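SUMO-1 cysteine protease S273R (African swine fever virus pig/Kenya/KEN-50/1950, PDB 6LJ9) acts as a cysteine protease that probably matures the viral pp220 and pp62 polyproteins into core-shell proteins and probably blunts host innate immune signalling. Local coordinates at residues B[174-179]-B[206-211]; B[127-132]-B[198-203]; B[216-221]-B[251-256]; B[98-103]-B[238-243]. All coordinates share one frame; numbering follows the deposited sequence.

Overall arrangement
Contacts 1 and 3 pack helices on strands of the five-stranded mixed sheet in the Ulp1-like protease domain; contact 2 packs helix 129-134 on helix 195-208, and contact 4 joins helix 232-244 to helix 90-103. Contacts 1 and 2 share helix 195-208, their centres about 10 Å apart; Leu-208 CD2 packs on Met-129 CG at 3.7 Å. Contact 2 meets contact 3 through Met-201, Glu-202 and Thr-217. A salt bridge of 2.9 Å from Asp-175 OD2 to Arg-243 NH2 ties contact 1 to contact 4, whereas Phe-252 and Tyr-239 pack contact 3 on contact 4. Contact 3 lies nearest the inferred active site, the side chains of Val-220 and Asn-187 about 7 Å apart.

Contact 1. Residues B[174-179]-B[206-211]; sequences VDMRGD and QQLLKI
Leu-208 of helix 195-208 sets its two methyls against Val-174 of strand 169-175 and selenomethionine Met-176 just beyond it. Its CB starts the stem toward the strand, and neither CB nor CG has an atom of 174-179 within 4.2 Å. The fork does the touching. CG is aimed by chi1 (-68°), which puts it anti to the carbonyl carbon, and chi2 (180°) extends CD1 away from CA toward Val-174. CD1 meets Val-174 CG1 at 3.9 Å, the two side chains reaching each other tip to tip, and also lies 4.2 Å from Met-176 SE. CD2 presses on Met-176 SE at 3.7 Å, the two side chains crossing at about a right angle. This is helix-on-sheet packing in the Ulp1-like protease domain: a helix covers one side of the mixed five-stranded sheet, and Trp-181 of the neighbouring strand and Met-129 of helix 129-134 touch both Met-176 and Leu-208. On the side turned from the helix, Asp-175 closes an Asx turn, with OD1 accepting from Arg-177 N at 3.1 Å. The Arg-177 guanidinium grips the same carboxylate side-on, NE to OD1 of Asp-175 at 2.7 Å and NH2 to OD2 of Asp-175 at 3.0 Å. Arg-177 N and NE come to OD1 from opposite faces of the carboxylate plane, so the group's rotation is probably well fixed. Asp-175 OD2 has a second cationic partner in Arg-243.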
# COMPACT_ATOMS: atom_id res chain seq x y z
N VAL B 174 -4.82 -10.73 -10.00
CA VAL B 174 -3.41 -11.03 -10.22
C VAL B 174 -2.64 -10.44 -9.05
O VAL B 174 -2.59 -9.21 -8.88
CB VAL B 174 -2.90 -10.48 -11.55
CG1 VAL B 174 -1.41 -10.75 -11.71
CG2 VAL B 174 -3.68 -11.08 -12.71
N ASP B 175 -2.04 -11.30 -8.23
CA ASP B 175 -1.31 -10.88 -7.05
C ASP B 175 0.19 -10.93 -7.36
O ASP B 175 0.75 -12.02 -7.53
CB ASP B 175 -1.66 -11.76 -5.85
CG ASP B 175 -1.10 -11.22 -4.54
OD1 ASP B 175 -0.44 -10.17 -4.55
OD2 ASP B 175 -1.34 -11.86 -3.50
N MSE B 176 0.82 -9.77 -7.45
CA MSE B 176 2.24 -9.68 -7.74
C MSE B 176 3.00 -9.07 -6.56
O MSE B 176 4.02 -8.41 -6.73
CB MSE B 176 2.48 -8.85 -9.00
CG MSE B 176 1.85 -9.43 -10.25
SE MSE B 176 1.81 -8.18 -11.75
CE MSE B 176 0.42 -6.98 -11.09
N ARG B 177 2.47 -9.30 -5.35
CA ARG B 177 3.08 -8.78 -4.13
C ARG B 177 4.03 -9.78 -3.48
O ARG B 177 5.06 -9.38 -2.92
CB ARG B 177 2.00 -8.38 -3.12
CG ARG B 177 1.11 -7.23 -3.56
CD ARG B 177 -0.11 -7.11 -2.66
NE ARG B 177 -0.94 -8.31 -2.71
CZ ARG B 177 -2.12 -8.43 -2.12
NH1 ARG B 177 -2.62 -7.41 -1.44
NH2 ARG B 177 -2.80 -9.56 -2.22
N GLY B 178 3.72 -11.07 -3.53
CA GLY B 178 4.47 -12.07 -2.81
C GLY B 178 5.59 -12.68 -3.63
O GLY B 178 5.86 -12.30 -4.78
N ASP B 179 6.26 -13.66 -3.02
CA ASP B 179 7.37 -14.33 -3.69
C ASP B 179 6.88 -15.26 -4.79
O ASP B 179 7.64 -15.55 -5.72
CB ASP B 179 8.22 -15.09 -2.68
CG ASP B 179 9.62 -15.41 -3.22
OD1 ASP B 179 10.27 -14.49 -3.77
OD2 ASP B 179 10.06 -16.56 -3.08
N GLN B 206 3.05 -16.10 -19.04
CA GLN B 206 4.29 -16.00 -19.81
C GLN B 206 4.88 -14.60 -19.72
O GLN B 206 6.11 -14.44 -19.67
CB GLN B 206 4.03 -16.38 -21.27
CG GLN B 206 3.86 -17.87 -21.49
CD GLN B 206 5.08 -18.66 -21.08
OE1 GLN B 206 6.21 -18.28 -21.37
NE2 GLN B 206 4.86 -19.78 -20.39
N GLN B 207 4.03 -13.58 -19.72
CA GLN B 207 4.52 -12.21 -19.56
C GLN B 207 5.19 -12.03 -18.20
O GLN B 207 6.30 -11.51 -18.11
CB GLN B 207 3.37 -11.22 -19.73
CG GLN B 207 2.82 -11.13 -21.14
CD GLN B 207 1.73 -10.09 -21.28
OE1 GLN B 207 1.08 -9.72 -20.30
NE2 GLN B 207 1.52 -9.61 -22.50
N LEU B 208 4.52 -12.47 -17.13
CA LEU B 208 5.06 -12.28 -15.79
C LEU B 208 6.29 -13.15 -15.55
O LEU B 208 7.13 -12.80 -14.71
CB LEU B 208 3.98 -12.57 -14.74
CG LEU B 208 2.84 -11.55 -14.71
CD1 LEU B 208 1.83 -11.92 -13.63
CD2 LEU B 208 3.38 -10.15 -14.48
N LEU B 209 6.41 -14.27 -16.26
CA LEU B 209 7.61 -15.10 -16.14
C LEU B 209 8.85 -14.42 -16.69
O LEU B 209 9.96 -14.94 -16.50
CB LEU B 209 7.40 -16.44 -16.85
CG LEU B 209 6.68 -17.53 -16.06
CD1 LEU B 209 6.44 -18.75 -16.92
CD2 LEU B 209 7.47 -17.89 -14.81
N LYS B 210 8.70 -13.28 -17.37
CA LYS B 210 9.85 -12.52 -17.86
C LYS B 210 10.45 -11.62 -16.79
O LYS B 210 11.62 -11.24 -16.91
CB LYS B 210 9.44 -11.67 -19.08
CG LYS B 210 8.95 -12.48 -20.28
CD LYS B 210 8.62 -11.55 -21.45
CE LYS B 210 7.48 -10.61 -21.08
NZ LYS B 210 7.31 -9.50 -22.05
N ILE B 211 9.69 -11.27 -15.75
CA ILE B 211 10.18 -10.41 -14.68
C ILE B 211 10.11 -11.09 -13.32
O ILE B 211 10.53 -10.48 -12.32
CB ILE B 211 9.42 -9.07 -14.64
CG1 ILE B 211 7.95 -9.29 -14.29
CG2 ILE B 211 9.54 -8.35 -15.98
CD1 ILE B 211 7.17 -8.01 -14.13

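Contact 2. Residues B[127-132]-B[198-203]; sequences VDMVKV and IRWMER
Selenomethionine Met-129 and Trp-200 stand at about a right angle to each other, and the methyl CE of Met-129 supplies the contact. It lies 3.9 Å from Trp-200 CZ2 and 4.0 Å from Trp-200 CH2, approaching the six-membered ring obliquely. Both ends of the pair are set by torsions: the indole is swung anti to its own main-chain nitrogen (chi1 -176°), and the Met-129 chain folds at chi2 and again at chi3 (57°) to deliver CE to the ring. Val-127 stands beside this pair more loosely, its CG1 4.6 Å from Trp-200 CZ2. At the partly exposed margin, Val-127 O lies over one face of the Arg-203 guanidinium, 4.5 Å from NH2. That separation makes it packing, and Arg-203 NH1 bonds instead to Gln-126 OE1. Asp-128 turns away from the opposing helix and accepts from Val-130 N at 3.2 Å through OD1, on the anti side, tilted 29° out of the carboxylate plane. Gln-207 OE1 takes the N-H of Met-129, tying the first turn of this helix to helix 195-208. The arrangement is that of an N-capped helix start, with Asp-128 as N-cap of helix 129-134, packed by its first residue against a second helix.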
# COMPACT_ATOMS: atom_id res chain seq x y z
N VAL B 127 -4.01 -4.99 -22.38
CA VAL B 127 -3.23 -4.72 -21.18
C VAL B 127 -2.00 -5.61 -21.18
O VAL B 127 -2.05 -6.77 -21.60
CB VAL B 127 -4.09 -4.92 -19.92
CG1 VAL B 127 -4.36 -6.40 -19.66
CG2 VAL B 127 -3.43 -4.27 -18.71
N ASP B 128 -0.87 -5.06 -20.74
CA ASP B 128 0.38 -5.80 -20.61
C ASP B 128 0.74 -5.82 -19.14
O ASP B 128 1.08 -4.78 -18.56
CB ASP B 128 1.48 -5.15 -21.46
CG ASP B 128 2.71 -6.04 -21.61
OD1 ASP B 128 2.99 -6.84 -20.69
OD2 ASP B 128 3.40 -5.94 -22.64
N MSE B 129 0.66 -6.99 -18.52
CA MSE B 129 0.83 -7.13 -17.08
C MSE B 129 2.22 -6.69 -16.62
O MSE B 129 2.38 -6.22 -15.49
CB MSE B 129 0.57 -8.57 -16.64
CG MSE B 129 0.06 -8.70 -15.22
SE MSE B 129 -1.56 -7.65 -14.92
CE MSE B 129 -2.69 -8.44 -16.30
N VAL B 130 3.21 -6.84 -17.50
CA VAL B 130 4.54 -6.33 -17.20
C VAL B 130 4.54 -4.81 -17.18
O VAL B 130 5.12 -4.18 -16.27
CB VAL B 130 5.57 -6.88 -18.20
CG1 VAL B 130 6.93 -6.25 -17.96
CG2 VAL B 130 5.65 -8.39 -18.09
N LYS B 131 3.90 -4.18 -18.17
CA LYS B 131 3.79 -2.73 -18.16
C LYS B 131 2.93 -2.25 -17.00
O LYS B 131 3.12 -1.13 -16.50
CB LYS B 131 3.21 -2.24 -19.49
CG LYS B 131 4.01 -2.65 -20.72
CD LYS B 131 3.32 -2.20 -22.01
CE LYS B 131 3.70 -0.78 -22.40
NZ LYS B 131 5.06 -0.73 -23.00
N VAL B 132 1.97 -3.07 -16.55
CA VAL B 132 1.21 -2.75 -15.35
C VAL B 132 2.12 -2.71 -14.14
O VAL B 132 2.07 -1.79 -13.31
CB VAL B 132 0.06 -3.75 -15.16
CG1 VAL B 132 -0.59 -3.57 -13.80
CG2 VAL B 132 -0.97 -3.59 -16.26
N ILE B 198 -8.88 -19.20 -19.87
CA ILE B 198 -7.66 -19.97 -19.68
C ILE B 198 -6.53 -19.42 -20.54
O ILE B 198 -5.39 -19.26 -20.08
CB ILE B 198 -7.92 -21.46 -19.97
CG1 ILE B 198 -8.91 -22.04 -18.96
CG2 ILE B 198 -6.61 -22.25 -19.94
CD1 ILE B 198 -8.38 -22.12 -17.54
N ARG B 199 -6.83 -19.10 -21.81
CA ARG B 199 -5.80 -18.55 -22.69
C ARG B 199 -5.27 -17.22 -22.16
O ARG B 199 -4.07 -16.95 -22.22
CB ARG B 199 -6.35 -18.37 -24.10
CG ARG B 199 -7.02 -19.59 -24.69
CD ARG B 199 -7.74 -19.23 -25.98
NE ARG B 199 -8.90 -20.09 -26.22
CZ ARG B 199 -9.90 -19.77 -27.04
NH1 ARG B 199 -9.88 -18.61 -27.68
NH2 ARG B 199 -10.91 -20.61 -27.20
N TRP B 200 -6.17 -16.38 -21.64
CA TRP B 200 -5.74 -15.10 -21.09
C TRP B 200 -4.85 -15.28 -19.86
O TRP B 200 -3.83 -14.61 -19.73
CB TRP B 200 -6.97 -14.24 -20.74
CG TRP B 200 -6.62 -12.87 -20.26
CD1 TRP B 200 -6.49 -11.74 -21.02
CD2 TRP B 200 -6.35 -12.47 -18.91
NE1 TRP B 200 -6.16 -10.67 -20.22
CE2 TRP B 200 -6.07 -11.09 -18.92
CE3 TRP B 200 -6.32 -13.15 -17.68
CZ2 TRP B 200 -5.77 -10.38 -17.76
CZ3 TRP B 200 -6.02 -12.44 -16.53
CH2 TRP B 200 -5.75 -11.07 -16.58
N MSE B 201 -5.23 -16.19 -18.96
CA MSE B 201 -4.42 -16.47 -17.78
C MSE B 201 -3.06 -17.03 -18.16
O MSE B 201 -2.04 -16.70 -17.55
CB MSE B 201 -5.15 -17.45 -16.86
CG MSE B 201 -6.48 -16.94 -16.33
SE MSE B 201 -7.44 -18.26 -15.28
CE MSE B 201 -6.22 -18.38 -13.76
N GLU B 202 -3.04 -17.88 -19.19
CA GLU B 202 -1.77 -18.43 -19.67
C GLU B 202 -0.90 -17.35 -20.31
O GLU B 202 0.32 -17.33 -20.11
CB GLU B 202 -2.04 -19.56 -20.67
CG GLU B 202 -2.58 -20.83 -20.04
CD GLU B 202 -1.64 -21.42 -19.00
OE1 GLU B 202 -2.08 -21.60 -17.85
OE2 GLU B 202 -0.47 -21.68 -19.34
N ARG B 203 -1.51 -16.44 -21.07
CA ARG B 203 -0.74 -15.37 -21.70
C ARG B 203 -0.13 -14.44 -20.67
O ARG B 203 1.02 -14.00 -20.82
CB ARG B 203 -1.63 -14.59 -22.67
CG ARG B 203 -0.88 -13.65 -23.61
CD ARG B 203 -0.79 -12.23 -23.05
NE ARG B 203 -2.10 -11.60 -22.91
CZ ARG B 203 -2.69 -10.87 -23.85
NH1 ARG B 203 -2.08 -10.66 -25.01
NH2 ARG B 203 -3.88 -10.34 -23.63

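Contact 3. Residues B[216-221]-B[251-256]; sequences KTLAVT and HFISTR
Val-220 is the bump at the centre of this contact. Its CG1 sits where Phe-252 and Ile-253 diverge from the helix, 3.8 Å from Phe-252 CB and 3.7 Å from Ile-253 CG1. That methyl is anti to the main-chain nitrogen (chi1 -170°), which points it at the root of the phenylalanine and the stem of the isoleucine. The Val-220 and Ile-253 side chains cross at about a right angle. Ile-253 in turn reaches back along the strand: its CD1 faces the fork of Leu-218, 4.3 Å from CD2 and 4.5 Å from CD1 of that residue, and the extended chi2 (-178°) provides the length. The interlock is thus two-way, a strand methyl in a helix notch and a helix methyl against a strand fork. It joins helix 249-254 to strand 215-220, which within this chain is an edge strand of the mixed five-stranded sheet in the Ulp1-like protease domain. Phe-252 shares only its CB with Val-220. Its ring leads away from the strand and forms edge-to-face pairs with Phe-186 and Tyr-239. The other Val-220 methyl, CG2, packs on Tyr-239 OH, which places helix 232-244 behind the contact. Val-220 also centres an inverse gamma turn that ends the strand, with a weak bond from Thr-221 N to Ala-219 O. The side chain of Asn-187, an inferred active-site residue, lies about 7 Å from that of Val-220.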
# COMPACT_ATOMS: atom_id res chain seq x y z
N LYS B 216 1.95 -18.65 -10.78
CA LYS B 216 0.95 -19.71 -10.79
C LYS B 216 -0.35 -19.21 -11.41
O LYS B 216 -0.74 -18.06 -11.21
CB LYS B 216 0.66 -20.23 -9.38
CG LYS B 216 1.80 -20.97 -8.70
CD LYS B 216 1.35 -21.50 -7.35
CE LYS B 216 2.48 -22.19 -6.60
NZ LYS B 216 2.04 -22.65 -5.26
N THR B 217 -1.00 -20.09 -12.17
CA THR B 217 -2.38 -19.89 -12.58
C THR B 217 -3.28 -20.76 -11.71
O THR B 217 -2.97 -21.94 -11.48
CB THR B 217 -2.59 -20.24 -14.06
OG1 THR B 217 -2.30 -21.63 -14.27
CG2 THR B 217 -1.68 -19.39 -14.94
N LEU B 218 -4.37 -20.19 -11.23
CA LEU B 218 -5.19 -20.85 -10.22
C LEU B 218 -6.67 -20.61 -10.50
O LEU B 218 -7.08 -19.47 -10.72
CB LEU B 218 -4.83 -20.35 -8.82
CG LEU B 218 -5.68 -20.92 -7.68
CD1 LEU B 218 -5.36 -22.38 -7.43
CD2 LEU B 218 -5.45 -20.10 -6.43
N ALA B 219 -7.45 -21.68 -10.46
CA ALA B 219 -8.90 -21.61 -10.61
C ALA B 219 -9.52 -21.83 -9.24
O ALA B 219 -9.57 -22.96 -8.74
CB ALA B 219 -9.39 -22.64 -11.62
N VAL B 220 -9.98 -20.74 -8.62
CA VAL B 220 -10.63 -20.82 -7.32
C VAL B 220 -12.09 -21.20 -7.52
O VAL B 220 -12.99 -20.36 -7.40
CB VAL B 220 -10.50 -19.49 -6.55
CG1 VAL B 220 -10.95 -19.66 -5.10
CG2 VAL B 220 -9.07 -18.98 -6.60
N THR B 221 -12.33 -22.47 -7.86
CA THR B 221 -13.67 -22.96 -8.14
C THR B 221 -13.94 -24.27 -7.41
O THR B 221 -14.70 -25.12 -7.89
CB THR B 221 -13.89 -23.15 -9.64
OG1 THR B 221 -12.95 -24.11 -10.15
CG2 THR B 221 -13.70 -21.83 -10.38
N HIS B 251 -8.55 -19.35 1.62
CA HIS B 251 -9.79 -19.22 2.39
C HIS B 251 -11.01 -19.44 1.50
O HIS B 251 -11.98 -20.08 1.92
CB HIS B 251 -9.86 -17.84 3.05
CG HIS B 251 -10.89 -17.74 4.13
ND1 HIS B 251 -10.57 -17.71 5.47
CD2 HIS B 251 -12.24 -17.64 4.07
CE1 HIS B 251 -11.68 -17.61 6.19
NE2 HIS B 251 -12.71 -17.57 5.36
N PHE B 252 -10.97 -18.91 0.28
CA PHE B 252 -12.05 -19.12 -0.68
C PHE B 252 -12.06 -20.53 -1.24
O PHE B 252 -13.03 -20.91 -1.91
CB PHE B 252 -11.95 -18.11 -1.83
CG PHE B 252 -12.11 -16.68 -1.40
CD1 PHE B 252 -11.06 -15.99 -0.82
CD2 PHE B 252 -13.32 -16.02 -1.59
CE1 PHE B 252 -11.21 -14.67 -0.43
CE2 PHE B 252 -13.47 -14.70 -1.20
CZ PHE B 252 -12.42 -14.03 -0.62
N ILE B 253 -11.01 -21.31 -0.99
CA ILE B 253 -10.93 -22.68 -1.49
C ILE B 253 -11.48 -23.69 -0.49
O ILE B 253 -12.07 -24.70 -0.88
CB ILE B 253 -9.48 -23.01 -1.88
CG1 ILE B 253 -9.04 -22.18 -3.09
CG2 ILE B 253 -9.30 -24.50 -2.16
CD1 ILE B 253 -7.63 -22.49 -3.56
N SER B 254 -11.33 -23.42 0.81
CA SER B 254 -11.64 -24.42 1.83
C SER B 254 -12.83 -24.08 2.72
O SER B 254 -13.43 -24.99 3.28
CB SER B 254 -10.42 -24.65 2.73
OG SER B 254 -9.95 -23.44 3.28
N THR B 255 -13.19 -22.80 2.86
CA THR B 255 -14.27 -22.39 3.74
C THR B 255 -15.35 -21.68 2.92
O THR B 255 -15.04 -20.81 2.10
CB THR B 255 -13.76 -21.47 4.85
OG1 THR B 255 -12.67 -22.10 5.53
CG2 THR B 255 -14.87 -21.17 5.84
N ARG B 256 -16.60 -22.05 3.15
CA ARG B 256 -17.70 -21.50 2.38
C ARG B 256 -18.05 -20.09 2.86
O ARG B 256 -18.00 -19.79 4.05
CB ARG B 256 -18.93 -22.40 2.47
CG ARG B 256 -20.10 -21.92 1.63
CD ARG B 256 -21.32 -22.82 1.71
NE ARG B 256 -22.40 -22.32 0.87
CZ ARG B 256 -23.33 -21.46 1.27
NH1 ARG B 256 -23.31 -21.00 2.52
NH2 ARG B 256 -24.27 -21.05 0.44

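Contact 4. Residues B[98-103]-B[238-243]; sequences QRWAIK and FYIRAR
Helix 232-244, which begins at the inferred nucleophile Cys-232, presents Ile-240 and Arg-241 to Trp-100 of helix 90-103. The short helical segments run parallel, 4° apart, with their axes 12.2 Å from each other, a spacing bridged by large side chains. Arg-241 crosses one face of the indole. Its stem meets the ring first, CB 3.5 Å from Trp-100 CH2. A bend at chi2 (55°) brings CD almost directly over the six-membered ring, 4.2 Å from the centroid, as a CH-pi contact; the extended chi3 then carries CZ to 4.8 Å from the centroid of the five-membered ring, a cation-pi contact. The guanidinium plane stands at 83° to the indole and meets it by its edge. On another side, helix 232-244 packs on the central sheet, where Phe-173 touches Ile-240; Ile-240 CG2 also abuts the edge of the Trp-100 ring, 4.1 Å from CZ3. Although Trp-100 NE1 and Arg-241 NH1 are 3.3 Å apart, both are donors, and NH1 simply rests above the ring near its rim. Lys-103 comes in across Arg-241, its CE 3.8 Å from NH2. The charge of Arg-241 is balanced by Glu-16, whose OE1 forms a salt bridge with NH2.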
# COMPACT_ATOMS: atom_id res chain seq x y z
N GLN B 98 -12.88 1.75 -9.51
CA GLN B 98 -12.21 3.04 -9.65
C GLN B 98 -12.02 3.73 -8.30
O GLN B 98 -11.04 4.45 -8.11
CB GLN B 98 -12.99 3.94 -10.60
CG GLN B 98 -12.86 3.57 -12.07
CD GLN B 98 -13.77 4.40 -12.96
OE1 GLN B 98 -14.90 4.71 -12.59
NE2 GLN B 98 -13.27 4.77 -14.13
N ARG B 99 -12.94 3.52 -7.36
CA ARG B 99 -12.80 4.12 -6.04
C ARG B 99 -11.77 3.38 -5.19
O ARG B 99 -11.05 3.99 -4.40
CB ARG B 99 -14.15 4.16 -5.32
CG ARG B 99 -15.06 5.29 -5.78
CD ARG B 99 -16.46 5.15 -5.22
NE ARG B 99 -17.26 6.35 -5.46
CZ ARG B 99 -17.87 6.63 -6.61
NH1 ARG B 99 -17.76 5.80 -7.64
NH2 ARG B 99 -18.57 7.75 -6.72
N TRP B 100 -11.70 2.05 -5.33
CA TRP B 100 -10.72 1.28 -4.58
C TRP B 100 -9.30 1.60 -5.03
O TRP B 100 -8.36 1.50 -4.23
CB TRP B 100 -11.00 -0.21 -4.71
CG TRP B 100 -12.25 -0.66 -4.02
CD1 TRP B 100 -13.06 0.09 -3.22
CD2 TRP B 100 -12.83 -1.96 -4.07
NE1 TRP B 100 -14.11 -0.66 -2.77
CE2 TRP B 100 -14.00 -1.93 -3.28
CE3 TRP B 100 -12.49 -3.16 -4.71
CZ2 TRP B 100 -14.82 -3.04 -3.11
CZ3 TRP B 100 -13.30 -4.26 -4.54
CH2 TRP B 100 -14.45 -4.20 -3.75
N ALA B 101 -9.13 1.98 -6.30
CA ALA B 101 -7.81 2.36 -6.79
C ALA B 101 -7.30 3.65 -6.15
O ALA B 101 -6.09 3.90 -6.18
CB ALA B 101 -7.84 2.51 -8.31
N ILE B 102 -8.20 4.46 -5.59
CA ILE B 102 -7.77 5.64 -4.85
C ILE B 102 -7.09 5.22 -3.55
O ILE B 102 -6.00 5.70 -3.21
CB ILE B 102 -8.96 6.57 -4.57
CG1 ILE B 102 -9.77 6.81 -5.85
CG2 ILE B 102 -8.49 7.89 -3.98
CD1 ILE B 102 -11.06 7.57 -5.62
N LYS B 103 -7.73 4.32 -2.80
CA LYS B 103 -7.21 3.91 -1.50
C LYS B 103 -6.03 2.96 -1.64
O LYS B 103 -5.00 3.12 -0.98
CB LYS B 103 -8.34 3.28 -0.68
CG LYS B 103 -7.89 2.49 0.54
CD LYS B 103 -9.09 1.95 1.29
CE LYS B 103 -8.69 0.87 2.28
NZ LYS B 103 -7.70 1.36 3.27
N PHE B 238 -16.23 -8.88 -3.64
CA PHE B 238 -15.70 -9.21 -2.32
C PHE B 238 -14.39 -9.98 -2.42
O PHE B 238 -13.49 -9.80 -1.59
CB PHE B 238 -16.72 -10.01 -1.51
CG PHE B 238 -16.22 -10.45 -0.17
CD1 PHE B 238 -16.27 -9.59 0.92
CD2 PHE B 238 -15.72 -11.73 0.02
CE1 PHE B 238 -15.81 -9.99 2.16
CE2 PHE B 238 -15.26 -12.14 1.26
CZ PHE B 238 -15.31 -11.27 2.33
N TYR B 239 -14.27 -10.85 -3.43
CA TYR B 239 -13.02 -11.58 -3.62
C TYR B 239 -11.86 -10.63 -3.87
O TYR B 239 -10.79 -10.77 -3.27
CB TYR B 239 -13.17 -12.57 -4.78
CG TYR B 239 -11.94 -13.42 -5.03
CD1 TYR B 239 -11.71 -14.57 -4.28
CD2 TYR B 239 -11.02 -13.09 -6.01
CE1 TYR B 239 -10.60 -15.35 -4.50
CE2 TYR B 239 -9.90 -13.87 -6.24
CZ TYR B 239 -9.69 -15.00 -5.48
OH TYR B 239 -8.58 -15.78 -5.70
N ILE B 240 -12.06 -9.65 -4.75
CA ILE B 240 -11.01 -8.68 -5.04
C ILE B 240 -10.66 -7.88 -3.80
O ILE B 240 -9.48 -7.66 -3.49
CB ILE B 240 -11.43 -7.76 -6.21
CG1 ILE B 240 -11.58 -8.57 -7.50
CG2 ILE B 240 -10.43 -6.62 -6.37
CD1 ILE B 240 -11.99 -7.74 -8.70
N ARG B 241 -11.67 -7.44 -3.05
CA ARG B 241 -11.42 -6.64 -1.86
C ARG B 241 -10.72 -7.46 -0.78
O ARG B 241 -9.81 -6.96 -0.10
CB ARG B 241 -12.73 -6.06 -1.32
CG ARG B 241 -12.56 -5.18 -0.10
CD ARG B 241 -11.55 -4.07 -0.35
NE ARG B 241 -11.34 -3.23 0.82
CZ ARG B 241 -11.97 -2.08 1.04
NH1 ARG B 241 -12.86 -1.63 0.16
NH2 ARG B 241 -11.72 -1.38 2.14
N ALA B 242 -11.13 -8.72 -0.60
CA ALA B 242 -10.48 -9.56 0.40
C ALA B 242 -9.02 -9.84 0.03
O ALA B 242 -8.15 -9.82 0.91
CB ALA B 242 -11.25 -10.88 0.56
N ARG B 243 -8.74 -10.08 -1.25
CA ARG B 243 -7.36 -10.29 -1.67
C ARG B 243 -6.55 -9.01 -1.51
O ARG B 243 -5.35 -9.06 -1.19
CB ARG B 243 -7.31 -10.78 -3.12
CG ARG B 243 -8.03 -12.09 -3.37
CD ARG B 243 -7.26 -13.28 -2.82
NE ARG B 243 -6.01 -13.50 -3.52
CZ ARG B 243 -4.81 -13.21 -3.03
NH1 ARG B 243 -4.70 -12.69 -1.81
NH2 ARG B 243 -3.72 -13.45 -3.74